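Local coordinates for protein (sliding clamp) (PDB 1B77), which probably encircles DNA as a ring-shaped trimeric sliding clamp and tethers the phage DNA polymerase to its template for processive replication, at residues A[116-126]-A[164-172]; A[132-140]-A[150-160]. All blocks are in the same frame, centred on the assembly; numbering follows the deposited sequence.

Contact 1 of 2, residues A[116-126]-A[164-172]; sequences TEIKAEDLQQL and KYSLTLTDY
Gln125 meets Tyr165, and Thr116 meets Thr170, in the two polar links between residues 116-126 and strand 165-171, which is outermost in its sheet within its own chain. On the helix, the amide oxygen Gln125 OE1 meets the hydroxyl Tyr165 OH at the rim of the phenol, close to the ring plane, while the amide itself stands nearly perpendicular to the ring (88°). The tyrosine hydroxyl is the donor; the modelled separation of Gln125 OE1 and Tyr165 OH, 2.4 Å, is shorter than a normal hydrogen bond and its exact value is doubtful. Tyr165 CG lies opposite the backbone N (chi1 180°), which sends the ring across to the helix. At the other end, Thr116 OG1 and Thr170 OG1 share a hydrogen bond of 3.0 Å.

Apolar contacts fill the interval. The Leu167 side chain crosses those of Ile118 and Asp122 at about a right angle, its CD2 lying 3.9 Å from both Ile118 CD1 on strand 116-118 and Asp122 CB in the helix's first turn. The methyl Leu126 CD1 leans obliquely on the Tyr165 ring, 3.6 Å from Tyr165 CE2. Glu117 CG touches Thr170 CG2 near the more exposed end, where Leu169 CB also makes a carbon-to-carbonyl contact of 3.6 Å with Glu117 O.

Helix 120-126 runs almost antiparallel to strand 165-171, their axes 10.1 Å apart, whereas strand 116-118 belongs to a different sheet. Through Tyr165, Ser166 and Leu167 the sheet continues into a strand of the second subunit. Gln125 OE1 also bonds Ser88 OG of that subunit, and Gln125 NE2 bonds its Leu66 O. These two bonds would limit the amide's rotation and tell its ends apart, so Gln125 joins the helix to the second subunit while leucine and isoleucine side chains supply much of the apolar contact.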
loop_
_atom_site.group_PDB
_atom_site.type_symbol
_atom_site.label_atom_id
_atom_site.label_comp_id
_atom_site.label_asym_id
_atom_site.label_seq_id
_atom_site.Cartn_x
_atom_site.Cartn_y
_atom_site.Cartn_z
ATOM N N THR A 116 7.963 -13.052 -34.838
ATOM C CA THR A 116 6.569 -13.086 -34.397
ATOM C C THR A 116 6.313 -11.769 -33.679
ATOM O O THR A 116 7.102 -10.832 -33.806
ATOM C CB THR A 116 6.271 -14.278 -33.436
ATOM O OG1 THR A 116 4.892 -14.246 -33.042
ATOM C CG2 THR A 116 7.145 -14.217 -32.195
ATOM N N GLU A 117 5.217 -11.689 -32.930
ATOM C CA GLU A 117 4.903 -10.465 -32.216
ATOM C C GLU A 117 3.873 -10.686 -31.123
ATOM O O GLU A 117 3.074 -11.611 -31.186
ATOM C CB GLU A 117 4.392 -9.407 -33.192
ATOM C CG GLU A 117 2.990 -9.632 -33.726
ATOM C CD GLU A 117 2.595 -8.576 -34.750
ATOM O OE1 GLU A 117 2.897 -7.381 -34.524
ATOM O OE2 GLU A 117 1.976 -8.931 -35.777
ATOM N N ILE A 118 3.904 -9.825 -30.115
ATOM C CA ILE A 118 2.969 -9.914 -29.006
ATOM C C ILE A 118 2.348 -8.533 -28.780
ATOM O O ILE A 118 3.051 -7.523 -28.757
ATOM C CB ILE A 118 3.694 -10.398 -27.730
ATOM C CG1 ILE A 118 2.701 -10.555 -26.581
ATOM C CG2 ILE A 118 4.833 -9.442 -27.385
ATOM C CD1 ILE A 118 3.237 -11.391 -25.431
ATOM N N LYS A 119 1.026 -8.502 -28.641
ATOM C CA LYS A 119 0.303 -7.253 -28.430
ATOM C C LYS A 119 0.374 -6.842 -26.966
ATOM O O LYS A 119 0.618 -7.678 -26.094
ATOM C CB LYS A 119 -1.163 -7.419 -28.843
ATOM C CG LYS A 119 -1.377 -7.842 -30.292
ATOM C CD LYS A 119 -2.857 -8.049 -30.580
ATOM C CE LYS A 119 -3.107 -8.389 -32.044
ATOM N NZ LYS A 119 -2.605 -7.312 -32.946
ATOM N N ALA A 120 0.141 -5.557 -26.710
ATOM C CA ALA A 120 0.179 -4.991 -25.364
ATOM C C ALA A 120 -0.643 -5.734 -24.303
ATOM O O ALA A 120 -0.134 -6.020 -23.222
ATOM C CB ALA A 120 -0.241 -3.526 -25.410
ATOM N N GLU A 121 -1.906 -6.044 -24.591
ATOM C CA GLU A 121 -2.736 -6.745 -23.605
ATOM C C GLU A 121 -2.254 -8.176 -23.382
ATOM O O GLU A 121 -2.209 -8.663 -22.246
ATOM C CB GLU A 121 -4.202 -6.767 -24.042
ATOM C CG GLU A 121 -4.798 -5.398 -24.326
ATOM C CD GLU A 121 -6.319 -5.433 -24.359
ATOM O OE1 GLU A 121 -6.880 -6.483 -24.769
ATOM O OE2 GLU A 121 -6.947 -4.411 -23.980
ATOM N N ASP A 122 -1.906 -8.852 -24.471
ATOM C CA ASP A 122 -1.406 -10.215 -24.389
ATOM C C ASP A 122 -0.159 -10.244 -23.495
ATOM O O ASP A 122 -0.053 -11.085 -22.605
ATOM C CB ASP A 122 -1.095 -10.727 -25.797
ATOM C CG ASP A 122 -2.345 -10.836 -26.658
ATOM O OD1 ASP A 122 -3.461 -10.751 -26.098
ATOM O OD2 ASP A 122 -2.220 -11.019 -27.889
ATOM N N LEU A 123 0.772 -9.320 -23.724
ATOM C CA LEU A 123 1.982 -9.249 -22.905
ATOM C C LEU A 123 1.578 -8.997 -21.457
ATOM O O LEU A 123 2.051 -9.664 -20.535
ATOM C CB LEU A 123 2.895 -8.113 -23.370
ATOM C CG LEU A 123 4.107 -7.845 -22.460
ATOM C CD1 LEU A 123 5.005 -9.077 -22.419
ATOM C CD2 LEU A 123 4.883 -6.642 -22.971
ATOM N N GLN A 124 0.694 -8.026 -21.269
ATOM C CA GLN A 124 0.206 -7.677 -19.950
ATOM C C GLN A 124 -0.415 -8.895 -19.250
ATOM O O GLN A 124 -0.205 -9.097 -18.051
ATOM C CB GLN A 124 -0.828 -6.557 -20.070
ATOM C CG GLN A 124 -1.281 -5.963 -18.748
ATOM C CD GLN A 124 -2.481 -5.047 -18.918
ATOM O OE1 GLN A 124 -3.553 -5.489 -19.341
ATOM N NE2 GLN A 124 -2.308 -3.765 -18.597
ATOM N N GLN A 125 -1.173 -9.707 -19.990
ATOM C CA GLN A 125 -1.796 -10.887 -19.391
ATOM C C GLN A 125 -0.765 -11.940 -19.013
ATOM O O GLN A 125 -0.854 -12.544 -17.944
ATOM C CB GLN A 125 -2.822 -11.524 -20.332
ATOM C CG GLN A 125 -3.547 -12.713 -19.687
ATOM C CD GLN A 125 -4.519 -13.397 -20.629
ATOM O OE1 GLN A 125 -4.113 -14.078 -21.567
ATOM N NE2 GLN A 125 -5.810 -13.215 -20.382
ATOM N N LEU A 126 0.199 -12.170 -19.898
ATOM C CA LEU A 126 1.252 -13.148 -19.637
ATOM C C LEU A 126 1.991 -12.794 -18.343
ATOM O O LEU A 126 2.246 -13.653 -17.503
ATOM C CB LEU A 126 2.252 -13.179 -20.797
ATOM C CG LEU A 126 3.504 -14.039 -20.573
ATOM C CD1 LEU A 126 3.103 -15.497 -20.460
ATOM C CD2 LEU A 126 4.495 -13.837 -21.718
ATOM N N LYS A 164 0.859 -24.396 -17.667
ATOM C CA LYS A 164 -0.193 -23.887 -16.804
ATOM C C LYS A 164 -0.877 -22.739 -17.535
ATOM O O LYS A 164 -1.955 -22.286 -17.146
ATOM C CB LYS A 164 0.413 -23.397 -15.489
ATOM C CG LYS A 164 1.312 -24.441 -14.826
ATOM C CD LYS A 164 1.685 -24.059 -13.406
ATOM C CE LYS A 164 0.473 -24.114 -12.488
ATOM N NZ LYS A 164 0.810 -23.728 -11.091
ATOM N N TYR A 165 -0.235 -22.288 -18.609
ATOM C CA TYR A 165 -0.754 -21.195 -19.419
ATOM C C TYR A 165 -0.304 -21.305 -20.875
ATOM O O TYR A 165 0.773 -21.839 -21.176
ATOM C CB TYR A 165 -0.285 -19.863 -18.845
ATOM C CG TYR A 165 -0.756 -18.649 -19.611
ATOM C CD1 TYR A 165 -2.077 -18.222 -19.537
ATOM C CD2 TYR A 165 0.138 -17.899 -20.370
ATOM C CE1 TYR A 165 -2.495 -17.071 -20.198
ATOM C CE2 TYR A 165 -0.268 -16.751 -21.034
ATOM C CZ TYR A 165 -1.582 -16.340 -20.941
ATOM O OH TYR A 165 -1.974 -15.189 -21.582
ATOM N N SER A 166 -1.129 -20.790 -21.778
ATOM C CA SER A 166 -0.804 -20.837 -23.192
ATOM C C SER A 166 -1.385 -19.648 -23.944
ATOM O O SER A 166 -2.567 -19.351 -23.835
ATOM C CB SER A 166 -1.320 -22.138 -23.800
ATOM O OG SER A 166 -0.911 -22.242 -25.147
ATOM N N LEU A 167 -0.536 -18.977 -24.715
ATOM C CA LEU A 167 -0.939 -17.811 -25.489
ATOM C C LEU A 167 -0.532 -17.971 -26.950
ATOM O O LEU A 167 0.635 -18.226 -27.259
ATOM C CB LEU A 167 -0.285 -16.555 -24.902
ATOM C CG LEU A 167 -0.280 -15.265 -25.734
ATOM C CD1 LEU A 167 -1.702 -14.782 -25.965
ATOM C CD2 LEU A 167 0.524 -14.198 -25.000
ATOM N N THR A 168 -1.498 -17.812 -27.847
ATOM C CA THR A 168 -1.263 -17.924 -29.285
ATOM C C THR A 168 -0.856 -16.552 -29.836
ATOM O O THR A 168 -1.491 -15.537 -29.542
ATOM C CB THR A 168 -2.540 -18.391 -30.019
ATOM O OG1 THR A 168 -2.964 -19.647 -29.472
ATOM C CG2 THR A 168 -2.285 -18.554 -31.502
ATOM N N LEU A 169 0.201 -16.518 -30.639
ATOM C CA LEU A 169 0.659 -15.253 -31.196
ATOM C C LEU A 169 0.275 -15.058 -32.658
ATOM O O LEU A 169 -0.793 -14.519 -32.957
ATOM C CB LEU A 169 2.178 -15.129 -31.020
ATOM C CG LEU A 169 2.614 -15.269 -29.552
ATOM C CD1 LEU A 169 4.126 -15.151 -29.440
ATOM C CD2 LEU A 169 1.919 -14.212 -28.708
ATOM N N THR A 170 1.140 -15.502 -33.567
ATOM C CA THR A 170 0.905 -15.362 -35.002
ATOM C C THR A 170 0.927 -16.699 -35.740
ATOM O O THR A 170 1.239 -17.743 -35.152
ATOM C CB THR A 170 1.968 -14.462 -35.637
ATOM O OG1 THR A 170 3.263 -15.030 -35.405
ATOM C CG2 THR A 170 1.917 -13.068 -35.039
ATOM N N ASP A 171 0.603 -16.654 -37.031
ATOM C CA ASP A 171 0.588 -17.854 -37.857
ATOM C C ASP A 171 2.007 -18.189 -38.279
ATOM O O ASP A 171 2.816 -17.298 -38.509
ATOM C CB ASP A 171 -0.268 -17.654 -39.115
ATOM C CG ASP A 171 -1.702 -17.257 -38.797
ATOM O OD1 ASP A 171 -2.314 -17.869 -37.903
ATOM O OD2 ASP A 171 -2.215 -16.332 -39.459
ATOM N N TYR A 172 2.306 -19.478 -38.374
ATOM C CA TYR A 172 3.634 -19.915 -38.782
ATOM C C TYR A 172 3.527 -21.023 -39.812
ATOM O O TYR A 172 3.133 -22.146 -39.490
ATOM C CB TYR A 172 4.441 -20.417 -37.584
ATOM C CG TYR A 172 5.802 -20.951 -37.975
ATOM C CD1 TYR A 172 6.779 -20.108 -38.510
ATOM C CD2 TYR A 172 6.120 -22.303 -37.822
ATOM C CE1 TYR A 172 8.033 -20.591 -38.879
ATOM C CE2 TYR A 172 7.371 -22.801 -38.189
ATOM C CZ TYR A 172 8.322 -21.939 -38.716
ATOM O OH TYR A 172 9.563 -22.418 -39.074
#

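Contact 2 of 2, residues A[132-140]-A[150-160]; sequences GLQIDTIAI and NGYNKVEDSGL
Lys154 donates its backbone N-H to Asp136 OD1 (Lys154 N to Asp136 OD1 2.6 Å), entering the syn lone pair on the side facing the other carboxylate oxygen. Asp136 CG sits between its own backbone N and carbonyl carbon (chi1 61°), folding the carboxylate toward the start of loop 153-160. Just beyond, Tyr152 N reaches Thr137 O at 2.8 Å in a nearly straight bond (171°). Asn150 and Ala139 form a second hydrogen-bonded antiparallel pair, with Ala139 N to Asn150 O 2.8 Å. Asp136 and Thr137 both face Tyr152 in a classic beta bulge, and Tyr152 O takes only weak bonds from their two N-H groups.

Outside this backbone ladder, Ala139 CB lies 3.8 Å from Tyr152 CE1 at the ring edge, while Leu160 CB covers the centre of one ring face. Ile135 CG2 packs 3.6 Å from Gly151 CA. Thr137 OG1 is buried without a polar partner, while Thr137 CG2 meets Lys154 CB.

The hairpin lies between two neighbours in its antiparallel sheet: strand 178-183 borders strand 137-143, and strand 165-171 borders strand 146-152.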
loop_
_atom_site.group_PDB
_atom_site.type_symbol
_atom_site.label_atom_id
_atom_site.label_comp_id
_atom_site.label_asym_id
_atom_site.label_seq_id
_atom_site.Cartn_x
_atom_site.Cartn_y
_atom_site.Cartn_z
ATOM N N GLY A 132 0.715 -15.272 -10.728
ATOM C CA GLY A 132 -0.321 -15.970 -9.983
ATOM C C GLY A 132 -0.307 -17.486 -10.069
ATOM O O GLY A 132 -0.897 -18.161 -9.222
ATOM N N LEU A 133 0.358 -18.024 -11.091
ATOM C CA LEU A 133 0.448 -19.471 -11.288
ATOM C C LEU A 133 1.887 -19.948 -11.119
ATOM O O LEU A 133 2.228 -21.059 -11.516
ATOM C CB LEU A 133 -0.032 -19.851 -12.693
ATOM C CG LEU A 133 -1.499 -19.641 -13.066
ATOM C CD1 LEU A 133 -1.680 -19.849 -14.563
ATOM C CD2 LEU A 133 -2.364 -20.606 -12.277
ATOM N N GLN A 134 2.719 -19.101 -10.527
ATOM C CA GLN A 134 4.129 -19.403 -10.311
ATOM C C GLN A 134 4.818 -19.862 -11.585
ATOM O O GLN A 134 5.565 -20.842 -11.581
ATOM C CB GLN A 134 4.319 -20.476 -9.233
ATOM C CG GLN A 134 3.733 -20.142 -7.875
ATOM C CD GLN A 134 2.295 -20.575 -7.767
ATOM O OE1 GLN A 134 1.990 -21.760 -7.887
ATOM N NE2 GLN A 134 1.397 -19.620 -7.545
ATOM N N ILE A 135 4.551 -19.167 -12.684
ATOM C CA ILE A 135 5.191 -19.504 -13.944
ATOM C C ILE A 135 6.550 -18.817 -13.904
ATOM O O ILE A 135 6.629 -17.590 -13.880
ATOM C CB ILE A 135 4.377 -18.989 -15.153
ATOM C CG1 ILE A 135 3.014 -19.689 -15.195
ATOM C CG2 ILE A 135 5.153 -19.240 -16.450
ATOM C CD1 ILE A 135 2.115 -19.264 -16.339
ATOM N N ASP A 136 7.614 -19.611 -13.871
ATOM C CA ASP A 136 8.963 -19.065 -13.816
ATOM C C ASP A 136 9.702 -19.210 -15.144
ATOM O O ASP A 136 10.834 -18.735 -15.291
ATOM C CB ASP A 136 9.754 -19.756 -12.705
ATOM C CG ASP A 136 9.895 -21.254 -12.930
ATOM O OD1 ASP A 136 9.211 -21.796 -13.824
ATOM O OD2 ASP A 136 10.682 -21.895 -12.195
ATOM N N THR A 137 9.065 -19.857 -16.113
ATOM C CA THR A 137 9.689 -20.058 -17.409
ATOM C C THR A 137 8.649 -20.223 -18.504
ATOM O O THR A 137 7.619 -20.866 -18.304
ATOM C CB THR A 137 10.568 -21.318 -17.412
ATOM O OG1 THR A 137 9.730 -22.472 -17.314
ATOM C CG2 THR A 137 11.527 -21.320 -16.229
ATOM N N ILE A 138 8.920 -19.633 -19.661
ATOM C CA ILE A 138 8.015 -19.751 -20.794
ATOM C C ILE A 138 8.782 -20.355 -21.960
ATOM O O ILE A 138 10.011 -20.307 -21.996
ATOM C CB ILE A 138 7.455 -18.382 -21.248
ATOM C CG1 ILE A 138 8.592 -17.489 -21.738
ATOM C CG2 ILE A 138 6.716 -17.716 -20.103
ATOM C CD1 ILE A 138 8.127 -16.217 -22.406
ATOM N N ALA A 139 8.050 -20.929 -22.904
ATOM C CA ALA A 139 8.646 -21.523 -24.088
ATOM C C ALA A 139 7.881 -21.059 -25.324
ATOM O O ALA A 139 6.659 -21.191 -25.394
ATOM C CB ALA A 139 8.611 -23.043 -23.993
ATOM N N ILE A 140 8.600 -20.497 -26.287
ATOM C CA ILE A 140 7.983 -20.033 -27.524
ATOM C C ILE A 140 8.237 -21.134 -28.547
ATOM O O ILE A 140 9.386 -21.439 -28.880
ATOM C CB ILE A 140 8.601 -18.693 -27.976
ATOM C CG1 ILE A 140 8.506 -17.685 -26.822
ATOM C CG2 ILE A 140 7.858 -18.149 -29.188
ATOM C CD1 ILE A 140 9.278 -16.401 -27.038
ATOM N N ASN A 150 4.087 -21.069 -24.167
ATOM C CA ASN A 150 3.595 -21.918 -23.089
ATOM C C ASN A 150 4.312 -21.521 -21.805
ATOM O O ASN A 150 5.521 -21.274 -21.814
ATOM C CB ASN A 150 3.862 -23.396 -23.387
ATOM C CG ASN A 150 3.045 -23.918 -24.541
ATOM O OD1 ASN A 150 1.818 -23.810 -24.551
ATOM N ND2 ASN A 150 3.720 -24.495 -25.525
ATOM N N GLY A 151 3.565 -21.451 -20.704
ATOM C CA GLY A 151 4.156 -21.080 -19.430
ATOM C C GLY A 151 4.226 -22.270 -18.497
ATOM O O GLY A 151 3.256 -23.015 -18.367
ATOM N N TYR A 152 5.370 -22.450 -17.842
ATOM C CA TYR A 152 5.555 -23.574 -16.933
ATOM C C TYR A 152 6.122 -23.173 -15.579
ATOM O O TYR A 152 6.564 -22.043 -15.375
ATOM C CB TYR A 152 6.521 -24.603 -17.526
ATOM C CG TYR A 152 6.249 -25.045 -18.942
ATOM C CD1 TYR A 152 6.624 -24.255 -20.030
ATOM C CD2 TYR A 152 5.661 -26.278 -19.194
ATOM C CE1 TYR A 152 6.422 -24.695 -21.338
ATOM C CE2 TYR A 152 5.455 -26.727 -20.491
ATOM C CZ TYR A 152 5.836 -25.936 -21.557
ATOM O OH TYR A 152 5.633 -26.398 -22.835
ATOM N N ASN A 153 6.106 -24.130 -14.655
ATOM C CA ASN A 153 6.674 -23.929 -13.331
ATOM C C ASN A 153 7.846 -24.901 -13.289
ATOM O O ASN A 153 7.700 -26.047 -12.862
ATOM C CB ASN A 153 5.681 -24.284 -12.227
ATOM C CG ASN A 153 6.207 -23.927 -10.846
ATOM O OD1 ASN A 153 7.363 -24.198 -10.524
ATOM N ND2 ASN A 153 5.362 -23.314 -10.025
ATOM N N LYS A 154 8.993 -24.433 -13.771
ATOM C CA LYS A 154 10.228 -25.209 -13.834
ATOM C C LYS A 154 10.540 -25.983 -12.547
ATOM O O LYS A 154 11.048 -27.107 -12.590
ATOM C CB LYS A 154 11.388 -24.266 -14.155
ATOM C CG LYS A 154 12.744 -24.934 -14.316
ATOM C CD LYS A 154 12.835 -25.726 -15.599
ATOM C CE LYS A 154 14.254 -26.191 -15.835
ATOM N NZ LYS A 154 14.378 -26.908 -17.135
ATOM N N VAL A 155 10.230 -25.380 -11.405
ATOM C CA VAL A 155 10.496 -26.008 -10.120
ATOM C C VAL A 155 9.830 -27.379 -9.962
ATOM O O VAL A 155 10.497 -28.374 -9.664
ATOM C CB VAL A 155 10.048 -25.097 -8.964
ATOM C CG1 VAL A 155 10.422 -25.731 -7.632
ATOM C CG2 VAL A 155 10.701 -23.725 -9.102
ATOM N N GLU A 156 8.520 -27.430 -10.172
ATOM C CA GLU A 156 7.783 -28.678 -10.032
ATOM C C GLU A 156 7.587 -29.400 -11.367
ATOM O O GLU A 156 6.976 -30.467 -11.416
ATOM C CB GLU A 156 6.417 -28.394 -9.405
ATOM C CG GLU A 156 5.460 -27.691 -10.347
ATOM C CD GLU A 156 4.150 -27.307 -9.684
ATOM O OE1 GLU A 156 3.564 -28.157 -8.975
ATOM O OE2 GLU A 156 3.702 -26.153 -9.889
ATOM N N ASP A 157 8.105 -28.817 -12.444
ATOM C CA ASP A 157 7.969 -29.400 -13.773
ATOM C C ASP A 157 9.289 -29.266 -14.514
ATOM O O ASP A 157 9.374 -28.656 -15.580
ATOM C CB ASP A 157 6.843 -28.685 -14.526
ATOM C CG ASP A 157 6.615 -29.241 -15.918
ATOM O OD1 ASP A 157 6.686 -30.475 -16.097
ATOM O OD2 ASP A 157 6.350 -28.437 -16.834
ATOM N N SER A 158 10.318 -29.861 -13.926
ATOM C CA SER A 158 11.677 -29.843 -14.455
ATOM C C SER A 158 11.816 -30.053 -15.968
ATOM O O SER A 158 12.764 -29.554 -16.574
ATOM C CB SER A 158 12.517 -30.888 -13.708
ATOM O OG SER A 158 13.883 -30.795 -14.060
ATOM N N GLY A 159 10.881 -30.776 -16.579
ATOM C CA GLY A 159 10.971 -31.025 -18.013
ATOM C C GLY A 159 10.095 -30.178 -18.927
ATOM O O GLY A 159 10.099 -30.367 -20.149
ATOM N N LEU A 160 9.347 -29.245 -18.343
ATOM C CA LEU A 160 8.463 -28.367 -19.109
ATOM C C LEU A 160 7.510 -29.149 -19.997
ATOM O O LEU A 160 7.525 -28.995 -21.216
ATOM C CB LEU A 160 9.278 -27.399 -19.971
ATOM C CG LEU A 160 10.020 -26.270 -19.251
ATOM C CD1 LEU A 160 10.999 -26.841 -18.251
ATOM C CD2 LEU A 160 10.751 -25.414 -20.276
#

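Contacts 1 and 2 have centres about 16 Å apart and meet on one sheet, where strand 165-171 of contact 1 borders strand 146-152 of contact 2. Gly151 is the joint: Lys164 N lies 2.9 Å from Gly151 O and Tyr165 O 2.9 Å from Gly151 N, both probable hydrogen bonds, with Lys164 and Tyr165 facing Gly151 in a classic bulge. Tyr165 CB packs 3.5 Å from Ile135 CD1, so a residue that serves contact 1 also touches contact 2. Helix 120-132 is followed in the chain, after a short connection, by strand 137-143. Both contacts also touch the second subunit, through Leu133 in contact 2.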